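Local coordinates for protein HemO (Neisseria meningitidis, PDB 1J77) that binds heme in a helical pocket and probably opens its porphyrin ring oxidatively, at residues E102-C113 and E172-F183; E115-F125 and L142-W153. All coordinates share one frame; numbering follows the deposited sequence.

Contact 1: E102-C113 and E172-F183; sequences EAGNKAIGWLYC and EAIQGAREAFAF. With HEM (protoporphyrin IX containing Fe), chain B.
The indole of Trp110 lies with Ala180 CB over the centre of one face and Glu102 CB nearer the rim of the opposite one, while Lys106 O and a water sit in plane at its edge. Cys113 SG stands over the centre of the Phe181 ring, 3.8 Å from the Phe181 centroid, a sulfur-aromatic contact. Two helices of the all-helical heme oxygenase fold cross here at -50°, their axes 6.2 Å apart. Glycine makes that possible: Gly109 CA comes within 3.1 Å of Ala173 O, and Gly176 CA faces Lys106 O, both CA-H...O contacts. Trp110 and Lys106 are knobs in holes of helix 167-192. With CG beside its backbone N (chi1 -71°), Trp110 swings its ring across Ala180 to Phe183 CB. Lys106 bends at chi3 to bring NZ into a salt bridge with Glu179 OE2, which also accepts from Gln175 NE2. Asn105 ND2 donates almost straight (172°) to Glu172 OE1 at 3.0 Å, within its own amide plane but from above the carboxylate plane. Tyr112 OH donates to heme propionate O1D at 2.7 Å, and heme CMD lies over its ring. The water accepts from Trp110 NE1 (2.9 Å) and donates to Glu102 OE1 and Glu179 OE1.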
loop_
_atom_site.group_PDB
_atom_site.type_symbol
_atom_site.label_atom_id
_atom_site.label_comp_id
_atom_site.label_asym_id
_atom_site.label_seq_id
_atom_site.Cartn_x
_atom_site.Cartn_y
_atom_site.Cartn_z
ATOM N N GLU A 102 -14.128 0.452 -1.491
ATOM C CA GLU A 102 -14.512 -0.940 -1.495
ATOM C C GLU A 102 -15.127 -1.344 -0.157
ATOM O O GLU A 102 -14.892 -0.726 0.902
ATOM C CB GLU A 102 -13.300 -1.824 -1.848
ATOM C CG GLU A 102 -13.684 -3.266 -2.172
ATOM C CD GLU A 102 -14.770 -3.406 -3.208
ATOM O OE1 GLU A 102 -14.384 -3.422 -4.417
ATOM O OE2 GLU A 102 -16.007 -3.521 -2.808
ATOM N N ALA A 103 -15.899 -2.428 -0.205
ATOM C CA ALA A 103 -16.612 -2.908 0.969
ATOM C C ALA A 103 -16.588 -4.426 1.048
ATOM O O ALA A 103 -16.156 -5.094 0.105
ATOM C CB ALA A 103 -18.063 -2.433 0.900
ATOM N N GLY A 104 -17.015 -4.948 2.201
ATOM C CA GLY A 104 -17.189 -6.375 2.378
ATOM C C GLY A 104 -15.921 -7.197 2.274
ATOM O O GLY A 104 -14.849 -6.794 2.751
ATOM N N ASN A 105 -16.055 -8.399 1.716
ATOM C CA ASN A 105 -14.927 -9.299 1.623
ATOM C C ASN A 105 -13.813 -8.716 0.756
ATOM O O ASN A 105 -12.646 -8.842 1.103
ATOM C CB ASN A 105 -15.382 -10.675 1.139
ATOM C CG ASN A 105 -16.297 -11.382 2.171
ATOM O OD1 ASN A 105 -16.046 -11.333 3.364
ATOM N ND2 ASN A 105 -17.334 -12.061 1.684
ATOM N N LYS A 106 -14.184 -8.085 -0.344
ATOM C CA LYS A 106 -13.193 -7.499 -1.264
ATOM C C LYS A 106 -12.397 -6.445 -0.500
ATOM O O LYS A 106 -11.180 -6.291 -0.757
ATOM C CB LYS A 106 -13.846 -6.924 -2.513
ATOM C CG LYS A 106 -14.313 -7.983 -3.529
ATOM C CD LYS A 106 -15.043 -7.360 -4.698
ATOM C CE LYS A 106 -14.185 -7.343 -5.927
ATOM N NZ LYS A 106 -14.874 -6.781 -7.143
ATOM N N ALA A 107 -13.026 -5.702 0.431
ATOM C CA ALA A 107 -12.295 -4.677 1.192
ATOM C C ALA A 107 -11.214 -5.287 2.065
ATOM O O ALA A 107 -10.209 -4.662 2.343
ATOM C CB ALA A 107 -13.262 -3.762 2.022
ATOM N N ILE A 108 -11.407 -6.532 2.505
ATOM C CA ILE A 108 -10.381 -7.229 3.283
ATOM C C ILE A 108 -9.097 -7.414 2.452
ATOM O O ILE A 108 -8.020 -7.269 2.987
ATOM C CB ILE A 108 -10.933 -8.568 3.834
ATOM C CG1 ILE A 108 -12.156 -8.308 4.709
ATOM C CG2 ILE A 108 -9.853 -9.250 4.650
ATOM C CD1 ILE A 108 -12.966 -9.562 5.000
ATOM N N GLY A 109 -9.259 -7.719 1.178
ATOM C CA GLY A 109 -8.135 -7.747 0.233
ATOM C C GLY A 109 -7.381 -6.429 0.079
ATOM O O GLY A 109 -6.151 -6.441 0.012
ATOM N N TRP A 110 -8.092 -5.313 0.009
ATOM C CA TRP A 110 -7.459 -3.994 -0.008
ATOM C C TRP A 110 -6.698 -3.743 1.256
ATOM O O TRP A 110 -5.606 -3.161 1.256
ATOM C CB TRP A 110 -8.461 -2.843 -0.250
ATOM C CG TRP A 110 -8.993 -2.789 -1.624
ATOM C CD1 TRP A 110 -9.810 -3.673 -2.244
ATOM C CD2 TRP A 110 -8.750 -1.750 -2.564
ATOM N NE1 TRP A 110 -10.032 -3.274 -3.530
ATOM C CE2 TRP A 110 -9.431 -2.067 -3.740
ATOM C CE3 TRP A 110 -8.029 -0.567 -2.519
ATOM C CZ2 TRP A 110 -9.406 -1.240 -4.892
ATOM C CZ3 TRP A 110 -8.008 0.245 -3.651
ATOM C CH2 TRP A 110 -8.675 -0.112 -4.818
ATOM N N LEU A 111 -7.285 -4.133 2.387
ATOM C CA LEU A 111 -6.595 -3.996 3.622
ATOM C C LEU A 111 -5.268 -4.806 3.706
ATOM O O LEU A 111 -4.272 -4.290 4.203
ATOM C CB LEU A 111 -7.548 -4.359 4.788
ATOM C CG LEU A 111 -6.929 -4.226 6.167
ATOM C CD1 LEU A 111 -6.463 -2.890 6.503
ATOM C CD2 LEU A 111 -7.920 -4.739 7.230
ATOM N N TYR A 112 -5.311 -6.049 3.272
ATOM C CA TYR A 112 -4.106 -6.890 3.141
ATOM C C TYR A 112 -3.037 -6.160 2.296
ATOM O O TYR A 112 -1.880 -6.009 2.737
ATOM C CB TYR A 112 -4.486 -8.240 2.515
ATOM C CG TYR A 112 -3.280 -8.997 1.993
ATOM C CD1 TYR A 112 -2.422 -9.679 2.865
ATOM C CD2 TYR A 112 -2.999 -8.984 0.647
ATOM C CE1 TYR A 112 -1.296 -10.327 2.378
ATOM C CE2 TYR A 112 -1.852 -9.609 0.141
ATOM C CZ TYR A 112 -1.003 -10.290 1.012
ATOM O OH TYR A 112 0.141 -10.935 0.489
ATOM N N CYS A 113 -3.430 -5.623 1.156
ATOM C CA CYS A 113 -2.489 -4.954 0.227
ATOM C C CYS A 113 -1.877 -3.754 0.914
ATOM O O CYS A 113 -0.665 -3.593 0.937
ATOM C CB CYS A 113 -3.265 -4.551 -0.985
ATOM S SG CYS A 113 -2.326 -3.828 -2.269
ATOM N N GLU A 172 -13.204 -13.831 -2.723
ATOM C CA GLU A 172 -13.597 -12.454 -2.966
ATOM C C GLU A 172 -12.535 -11.522 -2.422
ATOM O O GLU A 172 -12.147 -10.550 -3.086
ATOM C CB GLU A 172 -14.948 -12.178 -2.314
ATOM C CG GLU A 172 -16.026 -13.118 -2.847
ATOM C CD GLU A 172 -17.404 -12.944 -2.236
ATOM O OE1 GLU A 172 -17.579 -12.165 -1.265
ATOM O OE2 GLU A 172 -18.339 -13.629 -2.759
ATOM N N ALA A 173 -12.035 -11.833 -1.243
ATOM C CA ALA A 173 -10.939 -11.045 -0.646
ATOM C C ALA A 173 -9.684 -11.063 -1.526
ATOM O O ALA A 173 -9.036 -10.036 -1.708
ATOM C CB ALA A 173 -10.603 -11.535 0.718
ATOM N N ILE A 174 -9.308 -12.239 -2.021
ATOM C CA ILE A 174 -8.153 -12.313 -2.918
ATOM C C ILE A 174 -8.390 -11.498 -4.191
ATOM O O ILE A 174 -7.488 -10.774 -4.677
ATOM C CB ILE A 174 -7.865 -13.792 -3.272
ATOM C CG1 ILE A 174 -7.352 -14.486 -2.051
ATOM C CG2 ILE A 174 -6.835 -13.878 -4.361
ATOM C CD1 ILE A 174 -7.525 -15.977 -2.180
ATOM N N GLN A 175 -9.570 -11.583 -4.770
ATOM C CA GLN A 175 -9.897 -10.722 -5.895
ATOM C C GLN A 175 -9.761 -9.234 -5.517
ATOM O O GLN A 175 -9.266 -8.476 -6.329
ATOM C CB GLN A 175 -11.277 -11.014 -6.472
ATOM C CG GLN A 175 -11.647 -10.172 -7.665
ATOM C CD GLN A 175 -10.722 -10.387 -8.864
ATOM O OE1 GLN A 175 -10.104 -11.470 -9.025
ATOM N NE2 GLN A 175 -10.657 -9.381 -9.724
ATOM N N GLY A 176 -10.222 -8.843 -4.326
ATOM C CA GLY A 176 -10.033 -7.497 -3.803
ATOM C C GLY A 176 -8.552 -7.103 -3.828
ATOM O O GLY A 176 -8.235 -6.007 -4.261
ATOM N N ALA A 177 -7.681 -7.943 -3.301
ATOM C CA ALA A 177 -6.234 -7.701 -3.287
ATOM C C ALA A 177 -5.677 -7.549 -4.719
ATOM O O ALA A 177 -4.935 -6.603 -4.996
ATOM C CB ALA A 177 -5.496 -8.827 -2.515
ATOM N N ARG A 178 -6.139 -8.372 -5.648
ATOM C CA ARG A 178 -5.714 -8.228 -7.053
ATOM C C ARG A 178 -6.108 -6.813 -7.565
ATOM O O ARG A 178 -5.329 -6.122 -8.230
ATOM C CB ARG A 178 -6.333 -9.332 -7.959
ATOM C CG ARG A 178 -5.781 -10.733 -7.712
ATOM C CD ARG A 178 -6.345 -11.818 -8.587
ATOM N NE ARG A 178 -5.550 -13.012 -8.358
ATOM C CZ ARG A 178 -5.910 -14.238 -8.684
ATOM N NH1 ARG A 178 -7.078 -14.458 -9.267
ATOM N NH2 ARG A 178 -5.081 -15.245 -8.419
ATOM N N GLU A 179 -7.335 -6.402 -7.254
ATOM C CA GLU A 179 -7.854 -5.112 -7.667
ATOM C C GLU A 179 -7.150 -3.937 -7.008
ATOM O O GLU A 179 -6.956 -2.908 -7.671
ATOM C CB GLU A 179 -9.371 -5.037 -7.508
ATOM C CG GLU A 179 -10.090 -6.010 -8.447
ATOM C CD GLU A 179 -11.582 -6.104 -8.237
ATOM O OE1 GLU A 179 -12.165 -5.163 -7.672
ATOM O OE2 GLU A 179 -12.162 -7.095 -8.721
ATOM N N ALA A 180 -6.714 -4.077 -5.753
ATOM C CA ALA A 180 -5.947 -3.017 -5.029
ATOM C C ALA A 180 -4.596 -2.814 -5.709
ATOM O O ALA A 180 -4.220 -1.680 -5.991
ATOM C CB ALA A 180 -5.764 -3.370 -3.645
ATOM N N PHE A 181 -3.926 -3.919 -6.029
ATOM C CA PHE A 181 -2.658 -3.803 -6.756
ATOM C C PHE A 181 -2.861 -3.199 -8.110
ATOM O O PHE A 181 -2.045 -2.389 -8.555
ATOM C CB PHE A 181 -1.942 -5.154 -6.906
ATOM C CG PHE A 181 -1.196 -5.652 -5.670
ATOM C CD1 PHE A 181 -1.558 -6.870 -5.059
ATOM C CD2 PHE A 181 -0.120 -4.955 -5.124
ATOM C CE1 PHE A 181 -0.862 -7.351 -3.983
ATOM C CE2 PHE A 181 0.577 -5.467 -4.058
ATOM C CZ PHE A 181 0.179 -6.665 -3.458
ATOM N N ALA A 182 -3.927 -3.596 -8.821
ATOM C CA ALA A 182 -4.153 -3.033 -10.139
ATOM C C ALA A 182 -4.420 -1.555 -10.087
ATOM O O ALA A 182 -3.936 -0.806 -10.911
ATOM C CB ALA A 182 -5.276 -3.720 -10.819
ATOM N N PHE A 183 -5.215 -1.123 -9.110
ATOM C CA PHE A 183 -5.479 0.291 -8.907
ATOM C C PHE A 183 -4.186 1.073 -8.602
ATOM O O PHE A 183 -3.984 2.148 -9.145
ATOM C CB PHE A 183 -6.523 0.488 -7.804
ATOM C CG PHE A 183 -6.806 1.946 -7.464
ATOM C CD1 PHE A 183 -7.419 2.775 -8.393
ATOM C CD2 PHE A 183 -6.367 2.506 -6.280
ATOM C CE1 PHE A 183 -7.667 4.054 -8.103
ATOM C CE2 PHE A 183 -6.635 3.836 -5.994
ATOM C CZ PHE A 183 -7.273 4.592 -6.930
HETATM C CHA HEM B . 5.779 -7.565 1.008
HETATM C CHB HEM B . 9.193 -5.142 -1.426
HETATM C CHC HEM B . 5.813 -1.998 -3.004
HETATM C CHD HEM B . 2.337 -4.731 -0.948
HETATM C C1A HEM B . 7.003 -7.124 0.564
HETATM C C2A HEM B . 8.323 -7.641 0.990
HETATM C C3A HEM B . 9.236 -6.956 0.304
HETATM C C4A HEM B . 8.569 -6.007 -0.576
HETATM C CMA HEM B . 10.770 -7.144 0.409
HETATM C CAA HEM B . 8.658 -8.713 2.067
HETATM C CBA HEM B . 8.953 -8.000 3.387
HETATM C CGA HEM B . 9.145 -8.978 4.531
HETATM O O1A HEM B . 8.693 -10.152 4.397
HETATM O O2A HEM B . 9.769 -8.568 5.556
HETATM C C1B HEM B . 8.591 -4.070 -2.067
HETATM C C2B HEM B . 9.282 -3.072 -2.835
HETATM C C3B HEM B . 8.345 -2.204 -3.312
HETATM C C4B HEM B . 7.051 -2.620 -2.775
HETATM C CMB HEM B . 10.822 -3.101 -3.016
HETATM C CAB HEM B . 8.566 -0.936 -4.140
HETATM C CBB HEM B . 9.526 -0.863 -5.056
HETATM C C1C HEM B . 4.604 -2.439 -2.535
HETATM C C2C HEM B . 3.324 -1.748 -2.689
HETATM C C3C HEM B . 2.370 -2.539 -2.174
HETATM C C4C HEM B . 2.983 -3.693 -1.575
HETATM C CMC HEM B . 3.158 -0.428 -3.455
HETATM C CAC HEM B . 0.868 -2.296 -2.111
HETATM C CBC HEM B . 0.307 -1.417 -2.935
HETATM C C1D HEM B . 2.975 -5.719 -0.267
HETATM C C2D HEM B . 2.259 -6.732 0.465
HETATM C C3D HEM B . 3.302 -7.627 1.055
HETATM C C4D HEM B . 4.555 -7.049 0.632
HETATM C CMD HEM B . 0.737 -6.848 0.576
HETATM C CAD HEM B . 3.119 -8.831 1.979
HETATM C CBD HEM B . 3.427 -10.136 1.306
HETATM C CGD HEM B . 3.077 -11.187 2.335
HETATM O O1D HEM B . 1.889 -11.591 2.372
HETATM O O2D HEM B . 3.999 -11.663 3.067
HETATM N NA HEM B . 7.206 -6.135 -0.368
HETATM N NB HEM B . 7.233 -3.788 -2.086
HETATM N NC HEM B . 4.339 -3.586 -1.847
HETATM N ND HEM B . 4.360 -5.916 -0.169
HETATM FE FE HEM B . 5.775 -4.936 -1.196
HETATM O O HOH W 1 -12.049 -4.489 -5.307
HETATM O O HOH W 2 5.877 -3.791 0.383
#

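Contact 2: E115-F125 and L142-W153; sequences EGSNLGAAFLF and LAPHPDGRGKHW. With HEM (protoporphyrin IX containing Fe), chain B.
Arg149 reaches across to the end of helix 104-119, where its NH1 donates to Asn118 O at 3.0 Å, in the carbonyl plane but bent (137° at the hydrogen). The same guanidinium turns back on its own segment and holds Leu142 O end-on with two nitrogens, NH2 giving the shorter bond at 2.8 Å and NH1 the longer. Both carbonyls thus have two donors, since Asn118 O also accepts from Ala121 N as the helix ends. The guanidinium is sandwiched, which fixes its orientation: Ala122 N lies over the centre of one face and Pro144 CA over that of the opposite face. The extended Arg149 chain brings CD 3.3 Å from Leu119 O.

The second polar link, His152 NE2 to Glu115 OE2, is a weak bond, with ring and carboxylate nearly perpendicular, while Glu115 OE1 is bonded to Tyr60 OH.

Around these bonds the packing is mainly apolar. Leu119 CD1 makes a CH-pi contact over the five-membered ring of Trp153, 3.6 Å from its centroid, while Trp153 CZ3 comes 3.4 Å from the backbone N of Gly116. Ala143 CA lies over the Phe125 ring, while the Leu142 and Phe125 side chains run past each other in opposite directions, CB against CD1. Gly116 C of the distal helix lies 3.3 Å from heme C2D, and Gly120, just past the helix end, also lies against the porphyrin. Helix 149-162 runs nearly antiparallel to the end of helix 104-119, the loop from Leu142 to Pro144 packs on Phe125 of helix 122-129, and helix 39-60 adds Phe45 against Leu124 and Tyr42 against Leu142.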
loop_
_atom_site.group_PDB
_atom_site.type_symbol
_atom_site.label_atom_id
_atom_site.label_comp_id
_atom_site.label_asym_id
_atom_site.label_seq_id
_atom_site.Cartn_x
_atom_site.Cartn_y
_atom_site.Cartn_z
ATOM N N GLU A 115 -1.693 -3.044 4.168
ATOM C CA GLU A 115 -0.953 -3.318 5.361
ATOM C C GLU A 115 0.366 -4.044 5.017
ATOM O O GLU A 115 1.417 -3.749 5.623
ATOM C CB GLU A 115 -1.828 -4.022 6.401
ATOM C CG GLU A 115 -1.199 -4.009 7.799
ATOM C CD GLU A 115 -0.841 -2.649 8.319
ATOM O OE1 GLU A 115 -1.620 -1.682 8.162
ATOM O OE2 GLU A 115 0.227 -2.516 8.935
ATOM N N GLY A 116 0.322 -4.942 4.053
ATOM C CA GLY A 116 1.541 -5.556 3.594
ATOM C C GLY A 116 2.540 -4.586 2.991
ATOM O O GLY A 116 3.740 -4.813 3.100
ATOM N N SER A 117 2.092 -3.480 2.429
ATOM C CA SER A 117 2.986 -2.501 1.864
ATOM C C SER A 117 3.897 -1.860 2.911
ATOM O O SER A 117 5.003 -1.402 2.590
ATOM C CB SER A 117 2.178 -1.444 1.112
ATOM O OG SER A 117 1.625 -0.439 1.970
ATOM N N ASN A 118 3.451 -1.838 4.160
ATOM C CA ASN A 118 4.241 -1.267 5.235
ATOM C C ASN A 118 5.275 -2.301 5.624
ATOM O O ASN A 118 6.436 -1.962 5.911
ATOM C CB ASN A 118 3.334 -0.897 6.415
ATOM C CG ASN A 118 2.290 0.182 6.047
ATOM O OD1 ASN A 118 2.586 1.145 5.316
ATOM N ND2 ASN A 118 1.056 0.023 6.564
ATOM N N LEU A 119 4.850 -3.562 5.654
ATOM C CA LEU A 119 5.750 -4.686 5.905
ATOM C C LEU A 119 6.979 -4.501 5.029
ATOM O O LEU A 119 8.122 -4.433 5.500
ATOM C CB LEU A 119 5.075 -6.008 5.520
ATOM C CG LEU A 119 5.591 -7.293 6.146
ATOM C CD1 LEU A 119 5.531 -8.452 5.175
ATOM C CD2 LEU A 119 6.951 -7.111 6.777
ATOM N N GLY A 120 6.740 -4.356 3.744
ATOM C CA GLY A 120 7.825 -4.291 2.792
ATOM C C GLY A 120 8.413 -2.949 2.452
ATOM O O GLY A 120 9.193 -2.877 1.520
ATOM N N ALA A 121 8.102 -1.895 3.205
ATOM C CA ALA A 121 8.587 -0.549 2.936
ATOM C C ALA A 121 10.007 -0.246 3.403
ATOM O O ALA A 121 10.471 0.856 3.248
ATOM C CB ALA A 121 7.630 0.464 3.580
ATOM N N ALA A 122 10.697 -1.205 3.980
ATOM C CA ALA A 122 12.082 -0.964 4.395
ATOM C C ALA A 122 13.025 -0.544 3.243
ATOM O O ALA A 122 13.882 0.346 3.399
ATOM C CB ALA A 122 12.628 -2.191 5.047
ATOM N N PHE A 123 12.889 -1.187 2.091
ATOM C CA PHE A 123 13.781 -0.852 0.975
ATOM C C PHE A 123 13.521 0.568 0.571
ATOM O O PHE A 123 14.431 1.363 0.363
ATOM C CB PHE A 123 13.543 -1.816 -0.187
ATOM C CG PHE A 123 14.333 -1.513 -1.399
ATOM C CD1 PHE A 123 15.589 -2.083 -1.577
ATOM C CD2 PHE A 123 13.811 -0.690 -2.383
ATOM C CE1 PHE A 123 16.334 -1.814 -2.717
ATOM C CE2 PHE A 123 14.556 -0.411 -3.509
ATOM C CZ PHE A 123 15.816 -0.983 -3.676
ATOM N N LEU A 124 12.254 0.949 0.445
ATOM C CA LEU A 124 11.930 2.299 0.061
ATOM C C LEU A 124 12.416 3.302 1.110
ATOM O O LEU A 124 12.840 4.403 0.760
ATOM C CB LEU A 124 10.428 2.458 -0.142
ATOM C CG LEU A 124 9.803 1.728 -1.331
ATOM C CD1 LEU A 124 8.347 1.827 -1.152
ATOM C CD2 LEU A 124 10.233 2.319 -2.681
ATOM N N PHE A 125 12.251 2.939 2.389
ATOM C CA PHE A 125 12.708 3.817 3.475
ATOM C C PHE A 125 14.218 4.006 3.363
ATOM O O PHE A 125 14.756 5.119 3.523
ATOM C CB PHE A 125 12.351 3.220 4.844
ATOM C CG PHE A 125 12.511 4.163 6.000
ATOM C CD1 PHE A 125 11.934 5.417 5.983
ATOM C CD2 PHE A 125 13.194 3.749 7.136
ATOM C CE1 PHE A 125 12.071 6.264 7.068
ATOM C CE2 PHE A 125 13.319 4.606 8.239
ATOM C CZ PHE A 125 12.756 5.846 8.189
ATOM N N LEU A 142 6.912 5.839 5.561
ATOM C CA LEU A 142 7.729 4.659 5.285
ATOM C C LEU A 142 8.471 4.134 6.486
ATOM O O LEU A 142 9.027 3.044 6.453
ATOM C CB LEU A 142 8.758 4.980 4.184
ATOM C CG LEU A 142 8.242 5.323 2.779
ATOM C CD1 LEU A 142 9.358 5.839 1.818
ATOM C CD2 LEU A 142 7.544 4.163 2.150
ATOM N N ALA A 143 8.442 4.894 7.574
ATOM C CA ALA A 143 9.129 4.467 8.783
ATOM C C ALA A 143 8.490 3.195 9.349
ATOM O O ALA A 143 7.284 2.914 9.153
ATOM C CB ALA A 143 9.104 5.564 9.773
ATOM N N PRO A 144 9.301 2.403 10.024
ATOM C CA PRO A 144 8.875 1.107 10.553
ATOM C C PRO A 144 7.874 1.250 11.687
ATOM O O PRO A 144 7.952 2.244 12.404
ATOM C CB PRO A 144 10.167 0.514 11.129
ATOM C CG PRO A 144 11.171 1.497 11.022
ATOM C CD PRO A 144 10.687 2.748 10.381
ATOM N N HIS A 145 6.960 0.308 11.849
ATOM C CA HIS A 145 6.044 0.366 13.003
ATOM C C HIS A 145 6.938 0.384 14.246
ATOM O O HIS A 145 7.946 -0.337 14.276
ATOM C CB HIS A 145 5.113 -0.843 13.018
ATOM C CG HIS A 145 4.048 -0.770 14.068
ATOM N ND1 HIS A 145 4.332 -0.885 15.409
ATOM C CD2 HIS A 145 2.711 -0.578 13.980
ATOM C CE1 HIS A 145 3.216 -0.750 16.106
ATOM N NE2 HIS A 145 2.215 -0.577 15.261
ATOM N N PRO A 146 6.599 1.196 15.252
ATOM C CA PRO A 146 7.413 1.308 16.475
ATOM C C PRO A 146 7.763 -0.027 17.154
ATOM O O PRO A 146 8.742 -0.107 17.904
ATOM C CB PRO A 146 6.536 2.159 17.401
ATOM C CG PRO A 146 5.725 3.011 16.481
ATOM C CD PRO A 146 5.446 2.116 15.278
ATOM N N ASP A 147 6.978 -1.059 16.907
ATOM C CA ASP A 147 7.230 -2.365 17.481
ATOM C C ASP A 147 8.081 -3.233 16.556
ATOM O O ASP A 147 8.447 -4.361 16.908
ATOM C CB ASP A 147 5.907 -3.072 17.745
ATOM C CG ASP A 147 5.034 -2.315 18.735
ATOM O OD1 ASP A 147 3.826 -2.622 18.814
ATOM O OD2 ASP A 147 5.473 -1.361 19.416
ATOM N N GLY A 148 8.414 -2.698 15.382
ATOM C CA GLY A 148 9.100 -3.482 14.368
ATOM C C GLY A 148 8.150 -3.936 13.250
ATOM O O GLY A 148 7.012 -4.354 13.465
ATOM N N ARG A 149 8.631 -3.878 12.024
ATOM C CA ARG A 149 7.793 -4.254 10.892
ATOM C C ARG A 149 7.275 -5.675 11.001
ATOM O O ARG A 149 6.091 -5.932 10.787
ATOM C CB ARG A 149 8.556 -4.141 9.575
ATOM C CG ARG A 149 8.965 -2.739 9.226
ATOM C CD ARG A 149 9.527 -2.627 7.838
ATOM N NE ARG A 149 10.273 -1.385 7.676
ATOM C CZ ARG A 149 9.786 -0.236 7.253
ATOM N NH1 ARG A 149 8.487 -0.089 6.990
ATOM N NH2 ARG A 149 10.592 0.798 7.138
ATOM N N GLY A 150 8.142 -6.614 11.353
ATOM C CA GLY A 150 7.753 -8.004 11.368
ATOM C C GLY A 150 6.839 -8.355 12.513
ATOM O O GLY A 150 5.862 -9.064 12.294
ATOM N N LYS A 151 7.162 -7.870 13.710
ATOM C CA LYS A 151 6.336 -8.137 14.882
ATOM C C LYS A 151 4.915 -7.720 14.588
ATOM O O LYS A 151 3.969 -8.470 14.840
ATOM C CB LYS A 151 6.848 -7.389 16.113
ATOM C CG LYS A 151 7.973 -8.099 16.838
ATOM C CD LYS A 151 7.596 -9.505 17.313
ATOM C CE LYS A 151 8.672 -10.064 18.242
ATOM N NZ LYS A 151 8.860 -11.542 18.161
ATOM N N HIS A 152 4.791 -6.528 14.016
ATOM C CA HIS A 152 3.503 -5.938 13.679
ATOM C C HIS A 152 2.746 -6.755 12.640
ATOM O O HIS A 152 1.563 -7.057 12.819
ATOM C CB HIS A 152 3.740 -4.496 13.242
ATOM C CG HIS A 152 2.498 -3.749 12.897
ATOM N ND1 HIS A 152 1.378 -3.748 13.704
ATOM C CD2 HIS A 152 2.200 -2.968 11.827
ATOM C CE1 HIS A 152 0.433 -3.022 13.121
ATOM N NE2 HIS A 152 0.913 -2.528 11.991
ATOM N N TRP A 153 3.418 -7.136 11.555
ATOM C CA TRP A 153 2.802 -7.911 10.495
ATOM C C TRP A 153 2.306 -9.279 10.965
ATOM O O TRP A 153 1.189 -9.682 10.635
ATOM C CB TRP A 153 3.798 -8.051 9.295
ATOM C CG TRP A 153 3.339 -8.918 8.224
ATOM C CD1 TRP A 153 3.827 -10.122 7.900
ATOM C CD2 TRP A 153 2.300 -8.631 7.273
ATOM N NE1 TRP A 153 3.133 -10.661 6.847
ATOM C CE2 TRP A 153 2.187 -9.752 6.431
ATOM C CE3 TRP A 153 1.399 -7.564 7.099
ATOM C CZ2 TRP A 153 1.249 -9.832 5.427
ATOM C CZ3 TRP A 153 0.498 -7.642 6.095
ATOM C CH2 TRP A 153 0.404 -8.750 5.278
HETATM C CHA HEM B . 5.779 -7.565 1.008
HETATM C CHB HEM B . 9.193 -5.142 -1.426
HETATM C CHC HEM B . 5.813 -1.998 -3.004
HETATM C CHD HEM B . 2.337 -4.731 -0.948
HETATM C C1A HEM B . 7.003 -7.124 0.564
HETATM C C2A HEM B . 8.323 -7.641 0.990
HETATM C C3A HEM B . 9.236 -6.956 0.304
HETATM C C4A HEM B . 8.569 -6.007 -0.576
HETATM C CMA HEM B . 10.770 -7.144 0.409
HETATM C CAA HEM B . 8.658 -8.713 2.067
HETATM C CBA HEM B . 8.953 -8.000 3.387
HETATM C CGA HEM B . 9.145 -8.978 4.531
HETATM O O1A HEM B . 8.693 -10.152 4.397
HETATM O O2A HEM B . 9.769 -8.568 5.556
HETATM C C1B HEM B . 8.591 -4.070 -2.067
HETATM C C2B HEM B . 9.282 -3.072 -2.835
HETATM C C3B HEM B . 8.345 -2.204 -3.312
HETATM C C4B HEM B . 7.051 -2.620 -2.775
HETATM C CMB HEM B . 10.822 -3.101 -3.016
HETATM C CAB HEM B . 8.566 -0.936 -4.140
HETATM C CBB HEM B . 9.526 -0.863 -5.056
HETATM C C1C HEM B . 4.604 -2.439 -2.535
HETATM C C2C HEM B . 3.324 -1.748 -2.689
HETATM C C3C HEM B . 2.370 -2.539 -2.174
HETATM C C4C HEM B . 2.983 -3.693 -1.575
HETATM C CMC HEM B . 3.158 -0.428 -3.455
HETATM C CAC HEM B . 0.868 -2.296 -2.111
HETATM C CBC HEM B . 0.307 -1.417 -2.935
HETATM C C1D HEM B . 2.975 -5.719 -0.267
HETATM C C2D HEM B . 2.259 -6.732 0.465
HETATM C C3D HEM B . 3.302 -7.627 1.055
HETATM C C4D HEM B . 4.555 -7.049 0.632
HETATM C CMD HEM B . 0.737 -6.848 0.576
HETATM C CAD HEM B . 3.119 -8.831 1.979
HETATM C CBD HEM B . 3.427 -10.136 1.306
HETATM C CGD HEM B . 3.077 -11.187 2.335
HETATM O O1D HEM B . 1.889 -11.591 2.372
HETATM O O2D HEM B . 3.999 -11.663 3.067
HETATM N NA HEM B . 7.206 -6.135 -0.368
HETATM N NB HEM B . 7.233 -3.788 -2.086
HETATM N NC HEM B . 4.339 -3.586 -1.847
HETATM N ND HEM B . 4.360 -5.916 -0.169
HETATM FE FE HEM B . 5.775 -4.936 -1.196
HETATM O O HOH W 2 5.877 -3.791 0.383
#

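Overall arrangement
Helix 104-119 runs through both contacts: its first part packs on helix 167-192 in contact 1, and its last part, with helix 122-129, meets residues 142-153 in contact 2. The centres lie about 20 Å apart, yet the two contacts touch where Tyr112 CE1 meets Trp153 CH2 at 3.7 Å. Along the chain contact 2 is nested inside the loop that contact 1 closes, and helices 149-162 and 167-192 follow one another. Both border the heme, whose iron is bound by His23 of helix 11-32 and by a water. The pair illustrates how one long helix, held by different partners at its two ends, can form a cofactor pocket wall.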